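Local coordinates for protein ribonucleoside-diphosphate reductase subunit beta (Clostridium botulinum, PDB 6ZJK) that forms the di-iron small subunit of a class I ribonucleotide reductase and probably generates the radical needed to convert ribonucleoside diphosphates into deoxyribonucleoside diphosphates, at residues A[205-210]-A[277-282]; A[96-101]-A[165-170]; A[38-43]-A[54-59]. All blocks are in the same frame, centred on the assembly; numbering follows the deposited sequence.

Interaction 1 of 3, residues A[205-210]-A[277-282]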
loop_
_atom_site.group_PDB
_atom_site.type_symbol
_atom_site.label_atom_id
_atom_site.label_comp_id
_atom_site.label_asym_id
_atom_site.label_seq_id
_atom_site.Cartn_x
_atom_site.Cartn_y
_atom_site.Cartn_z
ATOM N N GLY A 205 6.640 18.519 -0.542
ATOM C CA GLY A 205 6.274 19.874 -0.892
ATOM C C GLY A 205 7.404 20.723 -1.415
ATOM O O GLY A 205 7.152 21.832 -1.901
ATOM N N ILE A 206 8.649 20.242 -1.326
ATOM C CA ILE A 206 9.799 21.033 -1.768
ATOM C C ILE A 206 10.649 20.267 -2.787
ATOM O O ILE A 206 10.846 20.742 -3.912
ATOM C CB ILE A 206 10.658 21.470 -0.574
ATOM C CG1 ILE A 206 9.820 22.322 0.402
ATOM C CG2 ILE A 206 11.890 22.268 -1.061
ATOM C CD1 ILE A 206 9.290 23.618 -0.200
ATOM N N TYR A 207 11.149 19.078 -2.415
ATOM C CA TYR A 207 12.101 18.385 -3.290
ATOM C C TYR A 207 11.440 17.983 -4.602
ATOM O O TYR A 207 11.997 18.219 -5.675
ATOM C CB TYR A 207 12.706 17.151 -2.599
ATOM C CG TYR A 207 13.409 17.432 -1.279
ATOM C CD1 TYR A 207 13.916 18.692 -0.987
ATOM C CD2 TYR A 207 13.542 16.436 -0.314
ATOM C CE1 TYR A 207 14.546 18.950 0.228
ATOM C CE2 TYR A 207 14.172 16.686 0.902
ATOM C CZ TYR A 207 14.668 17.945 1.167
ATOM O OH TYR A 207 15.297 18.214 2.367
ATOM N N PHE A 208 10.221 17.510 -4.516
ATOM C CA PHE A 208 9.559 17.095 -5.682
ATOM C C PHE A 208 9.183 18.233 -6.581
ATOM O O PHE A 208 9.239 18.091 -7.743
ATOM C CB PHE A 208 8.386 16.145 -5.390
ATOM C CG PHE A 208 8.706 14.720 -5.629
ATOM C CD1 PHE A 208 8.670 14.195 -6.874
ATOM C CD2 PHE A 208 9.083 13.941 -4.629
ATOM C CE1 PHE A 208 9.007 12.901 -7.080
ATOM C CE2 PHE A 208 9.440 12.652 -4.825
ATOM C CZ PHE A 208 9.398 12.142 -6.054
ATOM N N TYR A 209 8.780 19.352 -6.015
ATOM C CA TYR A 209 8.378 20.528 -6.777
ATOM C C TYR A 209 9.550 21.092 -7.548
ATOM O O TYR A 209 9.406 21.534 -8.608
ATOM C CB TYR A 209 7.628 21.543 -5.904
ATOM C CG TYR A 209 6.181 21.197 -5.791
ATOM C CD1 TYR A 209 5.763 20.242 -4.939
ATOM C CD2 TYR A 209 5.258 21.794 -6.568
ATOM C CE1 TYR A 209 4.450 19.888 -4.848
ATOM C CE2 TYR A 209 3.940 21.456 -6.487
ATOM C CZ TYR A 209 3.559 20.487 -5.621
ATOM O OH TYR A 209 2.278 20.148 -5.547
ATOM N N SER A 210 10.715 21.026 -6.985
ATOM C CA SER A 210 11.919 21.420 -7.709
ATOM C C SER A 210 12.142 20.546 -8.941
ATOM O O SER A 210 12.538 21.041 -10.001
ATOM C CB SER A 210 13.129 21.352 -6.783
ATOM O OG SER A 210 14.352 21.527 -7.504
ATOM N N GLU A 277 17.767 25.252 1.543
ATOM C CA GLU A 277 19.131 25.529 1.193
ATOM C C GLU A 277 19.719 24.403 0.359
ATOM O O GLU A 277 20.292 24.634 -0.643
ATOM C CB GLU A 277 19.934 25.847 2.434
ATOM C CG GLU A 277 19.870 27.315 2.836
ATOM C CD GLU A 277 20.334 27.565 4.252
ATOM O OE1 GLU A 277 21.195 26.832 4.722
ATOM O OE2 GLU A 277 19.820 28.482 4.914
ATOM N N HIS A 278 19.514 23.181 0.782
ATOM C CA HIS A 278 19.942 22.031 0.044
ATOM C C HIS A 278 19.343 21.965 -1.351
ATOM O O HIS A 278 20.035 21.772 -2.271
ATOM C CB HIS A 278 19.562 20.760 0.754
ATOM C CG HIS A 278 20.307 20.505 2.008
ATOM N ND1 HIS A 278 20.044 19.432 2.810
ATOM C CD2 HIS A 278 21.297 21.183 2.613
ATOM C CE1 HIS A 278 20.840 19.451 3.850
ATOM N NE2 HIS A 278 21.614 20.504 3.754
ATOM N N GLU A 279 18.057 22.157 -1.504
ATOM C CA GLU A 279 17.376 22.026 -2.787
ATOM C C GLU A 279 17.816 23.108 -3.774
ATOM O O GLU A 279 17.926 22.852 -4.977
ATOM C CB GLU A 279 15.863 22.036 -2.563
ATOM C CG GLU A 279 15.055 21.683 -3.772
ATOM C CD GLU A 279 15.440 20.311 -4.363
ATOM O OE1 GLU A 279 15.708 19.345 -3.606
ATOM O OE2 GLU A 279 15.532 20.220 -5.601
ATOM N N ILE A 280 18.050 24.326 -3.293
ATOM C CA ILE A 280 18.545 25.389 -4.169
ATOM C C ILE A 280 19.938 25.043 -4.684
ATOM O O ILE A 280 20.236 25.152 -5.883
ATOM C CB ILE A 280 18.551 26.730 -3.420
ATOM C CG1 ILE A 280 17.126 27.203 -3.130
ATOM C CG2 ILE A 280 19.286 27.787 -4.229
ATOM C CD1 ILE A 280 17.070 28.494 -2.294
ATOM N N GLN A 281 20.820 24.654 -3.765
ATOM C CA GLN A 281 22.171 24.321 -4.207
ATOM C C GLN A 281 22.185 23.110 -5.138
ATOM O O GLN A 281 22.851 23.129 -6.176
ATOM C CB GLN A 281 23.005 24.036 -2.971
ATOM C CG GLN A 281 24.434 24.417 -3.063
ATOM C CD GLN A 281 25.175 24.002 -1.817
ATOM O OE1 GLN A 281 26.162 24.649 -1.417
ATOM N NE2 GLN A 281 24.686 22.964 -1.164
ATOM N N TRP A 282 21.299 22.120 -4.956
ATOM C CA TRP A 282 21.188 20.979 -5.861
ATOM C C TRP A 282 20.640 21.414 -7.213
ATOM O O TRP A 282 21.160 21.006 -8.256
ATOM C CB TRP A 282 20.285 19.909 -5.228
ATOM C CG TRP A 282 19.796 18.821 -6.166
ATOM C CD1 TRP A 282 18.553 18.717 -6.720
ATOM C CD2 TRP A 282 20.530 17.669 -6.625
ATOM N NE1 TRP A 282 18.467 17.585 -7.499
ATOM C CE2 TRP A 282 19.666 16.925 -7.458
ATOM C CE3 TRP A 282 21.831 17.200 -6.416
ATOM C CZ2 TRP A 282 20.066 15.740 -8.088
ATOM C CZ3 TRP A 282 22.231 16.018 -7.048
ATOM C CH2 TRP A 282 21.348 15.303 -7.870
HETATM O O HOH W 1 18.075 17.715 1.635
#
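A buried serine-glutamate hydrogen bond between two helices of the all-helical core, with a tyrosine ring beside it, brings Glu279 of helix 262-287 to Ser210 and Tyr207 of helix 190-220. The segments run nearly parallel, their axes 12° apart and 10.1 Å at closest approach, and Glu279 spans most of the gap. Ser210 OG donates to Glu279 OE2 at 2.6 Å, meeting the oxygen on its anti side and somewhat out of the carboxylate plane. Serine suits the place because its hydroxyl sits just one carbon from the helix and adds little bulk. In Glu279, CG lies anti to the backbone N, and a bend at chi2 (56°) turns the carboxylate so that OE2 meets Ser210 and OE1 meets Tyr207. OE1 comes obliquely to the ring, 3.2 Å from CD1, with ring and carboxylate planes 41° apart. In the ribonucleotide reductase R2 fold a bundle of long helices encloses the di-iron centre, and the Tyr207 side chain lies about 10 Å from an iron ion. Arg173 of helix 168-186 makes a cation-pi contact with Tyr207 and a salt bridge with Glu279 OE1; the salt bridge probably helps keep the buried carboxylate ionised. At the far end of the tyrosine, a water bridges Tyr207 OH and His278 ND1, 2.9 Å from each and in the plane of the imidazole. One turn before the serine, Ile206 CG2 packs against Glu279 CG at 4.2 Å.

Interaction 2 of 3, residues A[96-101]-A[165-170]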
loop_
_atom_site.group_PDB
_atom_site.type_symbol
_atom_site.label_atom_id
_atom_site.label_comp_id
_atom_site.label_asym_id
_atom_site.label_seq_id
_atom_site.Cartn_x
_atom_site.Cartn_y
_atom_site.Cartn_z
ATOM N N PHE A 96 19.017 15.878 -16.727
ATOM C CA PHE A 96 18.003 14.823 -16.784
ATOM C C PHE A 96 18.435 13.568 -16.019
ATOM O O PHE A 96 17.646 12.998 -15.253
ATOM C CB PHE A 96 17.682 14.523 -18.257
ATOM C CG PHE A 96 16.628 13.449 -18.465
ATOM C CD1 PHE A 96 16.978 12.102 -18.440
ATOM C CD2 PHE A 96 15.312 13.787 -18.744
ATOM C CE1 PHE A 96 16.005 11.094 -18.624
ATOM C CE2 PHE A 96 14.331 12.786 -18.931
ATOM C CZ PHE A 96 14.685 11.451 -18.873
ATOM N N ASP A 97 19.669 13.098 -16.239
ATOM C CA ASP A 97 20.132 11.867 -15.595
ATOM C C ASP A 97 20.159 12.002 -14.074
ATOM O O ASP A 97 19.710 11.107 -13.350
ATOM C CB ASP A 97 21.532 11.489 -16.112
ATOM C CG ASP A 97 21.560 11.181 -17.617
ATOM O OD1 ASP A 97 20.491 11.230 -18.268
ATOM O OD2 ASP A 97 22.665 10.900 -18.156
ATOM N N LYS A 98 20.703 13.112 -13.562
ATOM C CA LYS A 98 20.851 13.249 -12.113
ATOM C C LYS A 98 19.508 13.439 -11.410
ATOM O O LYS A 98 19.314 12.959 -10.288
ATOM C CB LYS A 98 21.797 14.404 -11.786
ATOM C CG LYS A 98 23.253 14.091 -12.144
ATOM C CD LYS A 98 24.074 15.348 -12.287
ATOM C CE LYS A 98 25.440 15.016 -12.866
ATOM N NZ LYS A 98 26.146 14.031 -12.000
ATOM N N ILE A 99 18.583 14.152 -12.038
ATOM C CA ILE A 99 17.324 14.461 -11.381
ATOM C C ILE A 99 16.466 13.210 -11.279
ATOM O O ILE A 99 15.917 12.894 -10.213
ATOM C CB ILE A 99 16.594 15.581 -12.137
ATOM C CG1 ILE A 99 17.274 16.935 -11.895
ATOM C CG2 ILE A 99 15.141 15.591 -11.778
ATOM C CD1 ILE A 99 16.805 17.993 -12.837
ATOM N N ILE A 100 16.342 12.475 -12.383
ATOM C CA ILE A 100 15.467 11.313 -12.359
ATOM C C ILE A 100 16.064 10.203 -11.492
ATOM O O ILE A 100 15.328 9.426 -10.877
ATOM C CB ILE A 100 15.125 10.872 -13.792
ATOM C CG1 ILE A 100 13.795 10.112 -13.782
ATOM C CG2 ILE A 100 16.222 10.043 -14.367
ATOM C CD1 ILE A 100 13.101 10.074 -15.117
ATOM N N SER A 101 17.390 10.132 -11.382
ATOM C CA SER A 101 17.885 9.149 -10.420
ATOM C C SER A 101 17.621 9.611 -8.989
ATOM O O SER A 101 17.214 8.813 -8.136
ATOM C CB SER A 101 19.369 8.891 -10.637
ATOM O OG SER A 101 19.931 8.225 -9.524
ATOM N N ARG A 165 25.981 6.369 -7.500
ATOM C CA ARG A 165 27.245 5.715 -7.185
ATOM C C ARG A 165 28.456 6.474 -7.708
ATOM O O ARG A 165 29.583 6.137 -7.331
ATOM C CB ARG A 165 27.278 4.281 -7.741
ATOM C CG ARG A 165 26.121 3.387 -7.251
ATOM C CD ARG A 165 26.259 1.957 -7.785
ATOM N NE ARG A 165 25.269 1.075 -7.175
ATOM C CZ ARG A 165 25.479 0.362 -6.068
ATOM N NH1 ARG A 165 26.660 0.408 -5.452
ATOM N NH2 ARG A 165 24.504 -0.394 -5.572
ATOM N N GLU A 166 28.277 7.450 -8.601
ATOM C CA GLU A 166 29.254 8.212 -9.376
ATOM C C GLU A 166 29.413 9.663 -8.938
ATOM O O GLU A 166 30.275 10.357 -9.483
ATOM C CB GLU A 166 28.932 8.167 -10.880
ATOM C CG GLU A 166 29.108 6.823 -11.577
ATOM C CD GLU A 166 30.284 6.023 -10.994
ATOM O OE1 GLU A 166 31.440 6.516 -11.044
ATOM O OE2 GLU A 166 30.056 4.864 -10.542
ATOM N N ASP A 167 28.360 10.218 -8.335
ATOM C CA ASP A 167 28.240 11.648 -8.050
ATOM C C ASP A 167 28.155 11.834 -6.536
ATOM O O ASP A 167 27.158 11.454 -5.914
ATOM C CB ASP A 167 27.013 12.228 -8.757
ATOM C CG ASP A 167 26.874 13.737 -8.571
ATOM O OD1 ASP A 167 26.562 14.180 -7.443
ATOM O OD2 ASP A 167 27.095 14.477 -9.552
ATOM N N GLU A 168 29.191 12.354 -5.928
ATOM C CA GLU A 168 29.239 12.501 -4.505
ATOM C C GLU A 168 28.207 13.430 -3.890
ATOM O O GLU A 168 27.854 13.255 -2.780
ATOM C CB GLU A 168 30.641 12.906 -4.080
ATOM C CG GLU A 168 31.437 11.809 -3.424
ATOM C CD GLU A 168 32.742 12.302 -2.823
ATOM O OE1 GLU A 168 33.215 13.391 -3.181
ATOM O OE2 GLU A 168 33.304 11.596 -1.984
ATOM N N HIS A 169 27.752 14.412 -4.624
ATOM C CA HIS A 169 26.784 15.330 -4.118
ATOM C C HIS A 169 25.494 14.586 -3.969
ATOM O O HIS A 169 24.822 14.740 -3.004
ATOM C CB HIS A 169 26.522 16.463 -5.103
ATOM C CG HIS A 169 27.505 17.579 -5.037
ATOM N ND1 HIS A 169 28.751 17.504 -5.617
ATOM C CD2 HIS A 169 27.418 18.813 -4.492
ATOM C CE1 HIS A 169 29.396 18.635 -5.414
ATOM N NE2 HIS A 169 28.612 19.443 -4.726
ATOM N N LEU A 170 25.156 13.803 -4.968
ATOM C CA LEU A 170 23.945 13.027 -4.958
ATOM C C LEU A 170 23.965 12.021 -3.844
ATOM O O LEU A 170 23.019 11.867 -3.143
ATOM C CB LEU A 170 23.676 12.414 -6.291
ATOM C CG LEU A 170 22.480 11.493 -6.396
ATOM C CD1 LEU A 170 21.260 12.111 -5.783
ATOM C CD2 LEU A 170 22.206 11.068 -7.793
#
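Asp167, the first residue of 165-170 to touch 96-101, follows the weakly bonded end of helix 163-166 and takes the N-cap position of helix 168-186. Its carboxylate, which points away from the residue's own N, divides its work between two helices. OD1 turns to its own helix and accepts from Leu170 N at 2.9 Å, a fairly straight capping bond (160° at the hydrogen). OD2 faces helix 90-118, where Lys98 NZ donates to it in a 2.7 Å salt bridge, coming from above the carboxylate, 36° out of its plane. Lysine suits this place because its long chain spans the gap, stretched until a final bend at chi4 (-58°) brings NZ to OD2; the two side chains cross at about a right angle. A turn further on, Leu170 adds an apolar contact: its CD2 methyl packs against the backbone of helix 90-118, 4.3 Å from Lys98 O, and against the small side chain of Ser101, 4.0 Å from OG. Trp282 of helix 262-287 packs on both Lys98 and Leu170, so a third helix closes over the pair. From that same helix, Tyr285 OH is hydrogen-bonded to Asp167 OD2, while Gln163 makes a weak bond with Lys98 NZ. A buried ion pair coupled to an N-cap implies a carboxylate probably held as an anion, its charge balanced by the lysine ammonium and by the positive end of the helix dipole.

Interaction 3 of 3, residues A[38-43]-A[54-59]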
loop_
_atom_site.group_PDB
_atom_site.type_symbol
_atom_site.label_atom_id
_atom_site.label_comp_id
_atom_site.label_asym_id
_atom_site.label_seq_id
_atom_site.Cartn_x
_atom_site.Cartn_y
_atom_site.Cartn_z
ATOM N N GLU A 38 -10.265 7.083 18.547
ATOM C CA GLU A 38 -10.058 7.894 19.746
ATOM C C GLU A 38 -9.041 9.008 19.530
ATOM O O GLU A 38 -9.301 10.156 19.896
ATOM C CB GLU A 38 -9.597 7.010 20.918
ATOM C CG GLU A 38 -9.172 7.835 22.128
ATOM C CD GLU A 38 -8.751 7.012 23.343
ATOM O OE1 GLU A 38 -8.240 5.873 23.173
ATOM O OE2 GLU A 38 -8.900 7.541 24.471
ATOM N N SER A 39 -7.884 8.703 18.933
ATOM C CA SER A 39 -6.861 9.718 18.694
ATOM C C SER A 39 -5.923 9.241 17.589
ATOM O O SER A 39 -5.968 8.084 17.164
ATOM C CB SER A 39 -6.073 10.034 19.968
ATOM O OG SER A 39 -5.486 8.848 20.475
ATOM N N MET A 40 -5.038 10.135 17.153
ATOM C CA MET A 40 -4.060 9.891 16.090
ATOM C C MET A 40 -2.996 8.905 16.481
ATOM O O MET A 40 -2.650 8.062 15.754
ATOM C CB MET A 40 -3.430 11.183 15.583
ATOM C CG MET A 40 -2.711 11.091 14.254
ATOM S SD MET A 40 -3.693 10.821 12.831
ATOM C CE MET A 40 -4.547 12.334 12.677
ATOM N N ILE A 41 -2.464 9.081 17.647
ATOM C CA ILE A 41 -1.521 8.175 18.207
ATOM C C ILE A 41 -1.971 7.849 19.620
ATOM O O ILE A 41 -2.756 8.540 20.186
ATOM C CB ILE A 41 -0.081 8.699 18.190
ATOM C CG1 ILE A 41 0.033 10.022 18.890
ATOM C CG2 ILE A 41 0.421 8.816 16.776
ATOM C CD1 ILE A 41 1.421 10.331 19.337
ATOM N N ASN A 42 -1.443 6.787 20.169
ATOM C CA ASN A 42 -1.747 6.305 21.493
ATOM C C ASN A 42 -3.236 6.007 21.770
ATOM O O ASN A 42 -3.610 5.933 22.860
ATOM C CB ASN A 42 -1.167 7.205 22.597
ATOM C CG ASN A 42 0.349 7.292 22.601
ATOM O OD1 ASN A 42 1.037 6.322 22.571
ATOM N ND2 ASN A 42 0.840 8.480 22.685
ATOM N N GLY A 43 -4.053 5.777 20.777
ATOM C CA GLY A 43 -5.457 5.516 21.012
ATOM C C GLY A 43 -5.764 4.029 21.173
ATOM O O GLY A 43 -5.013 3.169 20.711
ATOM N N ILE A 54 -15.870 6.984 11.900
ATOM C CA ILE A 54 -14.558 7.611 11.976
ATOM C C ILE A 54 -14.553 8.948 12.709
ATOM O O ILE A 54 -15.531 9.561 12.794
ATOM C CB ILE A 54 -13.978 7.841 10.564
ATOM C CG1 ILE A 54 -14.944 8.611 9.717
ATOM C CG2 ILE A 54 -13.762 6.541 9.868
ATOM C CD1 ILE A 54 -14.410 8.986 8.387
ATOM N N LYS A 55 -13.421 9.386 13.205
ATOM C CA LYS A 55 -13.306 10.668 13.884
ATOM C C LYS A 55 -12.917 11.794 12.922
ATOM O O LYS A 55 -13.444 12.905 13.033
ATOM C CB LYS A 55 -12.288 10.564 15.023
ATOM C CG LYS A 55 -11.894 11.900 15.659
ATOM C CD LYS A 55 -10.874 11.682 16.779
ATOM C CE LYS A 55 -10.564 12.951 17.564
ATOM N NZ LYS A 55 -11.649 13.377 18.521
ATOM N N TYR A 56 -12.007 11.537 11.974
ATOM C CA TYR A 56 -11.503 12.598 11.091
ATOM C C TYR A 56 -12.337 12.601 9.815
ATOM O O TYR A 56 -12.058 11.874 8.855
ATOM C CB TYR A 56 -10.009 12.416 10.817
ATOM C CG TYR A 56 -9.227 12.373 12.108
ATOM C CD1 TYR A 56 -9.157 13.491 12.921
ATOM C CD2 TYR A 56 -8.632 11.197 12.550
ATOM C CE1 TYR A 56 -8.488 13.463 14.115
ATOM C CE2 TYR A 56 -7.965 11.152 13.754
ATOM C CZ TYR A 56 -7.901 12.290 14.536
ATOM O OH TYR A 56 -7.235 12.268 15.744
ATOM N N SER A 57 -13.323 13.490 9.801
ATOM C CA SER A 57 -14.275 13.491 8.695
ATOM C C SER A 57 -13.596 13.827 7.364
ATOM O O SER A 57 -13.960 13.279 6.315
ATOM C CB SER A 57 -15.398 14.483 9.026
ATOM O OG SER A 57 -16.636 14.116 8.448
ATOM N N TRP A 58 -12.502 14.598 7.365
ATOM C CA TRP A 58 -11.820 14.906 6.115
ATOM C C TRP A 58 -11.247 13.667 5.435
ATOM O O TRP A 58 -10.983 13.712 4.231
ATOM C CB TRP A 58 -10.722 15.951 6.352
ATOM C CG TRP A 58 -9.814 15.671 7.512
ATOM C CD1 TRP A 58 -9.891 16.216 8.787
ATOM C CD2 TRP A 58 -8.675 14.809 7.510
ATOM N NE1 TRP A 58 -8.867 15.716 9.566
ATOM C CE2 TRP A 58 -8.111 14.853 8.806
ATOM C CE3 TRP A 58 -8.068 14.004 6.535
ATOM C CZ2 TRP A 58 -6.970 14.121 9.140
ATOM C CZ3 TRP A 58 -6.945 13.273 6.876
ATOM C CH2 TRP A 58 -6.403 13.337 8.151
ATOM N N ALA A 59 -11.044 12.592 6.163
ATOM C CA ALA A 59 -10.544 11.354 5.604
ATOM C C ALA A 59 -11.403 10.800 4.487
ATOM O O ALA A 59 -10.916 10.324 3.524
ATOM C CB ALA A 59 -10.373 10.341 6.675
HETATM O O HOH W 2 -11.962 11.194 20.537
#
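Met40 lays its terminal methyl over one face of the Tyr56 ring. CE stands 3.7 Å above the ring plane, offset toward the rim and nearest CE2 and CZ, a CH-pi contact; the sulfur SD lies more obliquely, 5.1 Å from the ring centroid, making this also a Met-aromatic contact. The methionine arrives there through a folded chain: CG is anti to the backbone N (chi1 -164°), and turns at chi2 and chi3, both 69°, curl the thioether round toward the tyrosine. An unbranched, flexible side chain with a polarisable sulfur is well suited to following a flat ring in this way. Tyrosine suits its own place by offering two flat faces and a long reach: its OH comes 3.4 Å from Met40 N, at an angle too poor for a hydrogen bond. The opposite face is covered by the neighbouring Lys55, whose CG sits over the ring centre at 4.0 Å, so the ring is sandwiched between two aliphatic groups. Lys55 extends across to 38-43, bringing CD to 3.8 Å from Glu38 O. A water completes that link at the more exposed margin, donating to Glu38 O at 2.9 Å and accepting from Lys55 NZ at 3.0 Å; the long lysine can pack with its methylenes while keeping its charge near water.

In the next shell, Ser39 OG donates to Ile41 O, a local bond that spans Met40. Trp58 takes Tyr56 CB over one ring face, and Glu125 OE2 accepts from the backbone N of both Lys55 and Tyr56. Met40 N is hydrogen-bonded to Glu255 OE1, and Thr122 OG1 to Ser39 O and Gly43 N. Thus the N-terminal loop and the approach to helix 58-68 lie against helix 124-151, through Val126, and the end of helix 225-255, through Glu251 and Leu252.

How the interactions relate
Interactions 1 and 2 are neighbours, their centres 14 Å apart, and Trp282 joins them: its CZ2 packs against Lys98 O at 3.6 Å and its CH2 against Leu170 CD1 at 3.8 Å. Helix 168-186, capped by Asp167, is followed in the chain by helix 190-220 of interaction 1. Interaction 3 lies on the opposite side of the chain's centre, 32 Å from interaction 1 and 40 Å from interaction 2, centre to centre. Helices 90-118 and 190-220 carry the iron ligands Asp107 and Glu204, the latter immediately preceding segment 205-210; the helices against which interaction 3 packs, 124-151 and 225-255, carry Glu137, His140, Glu238 and His241.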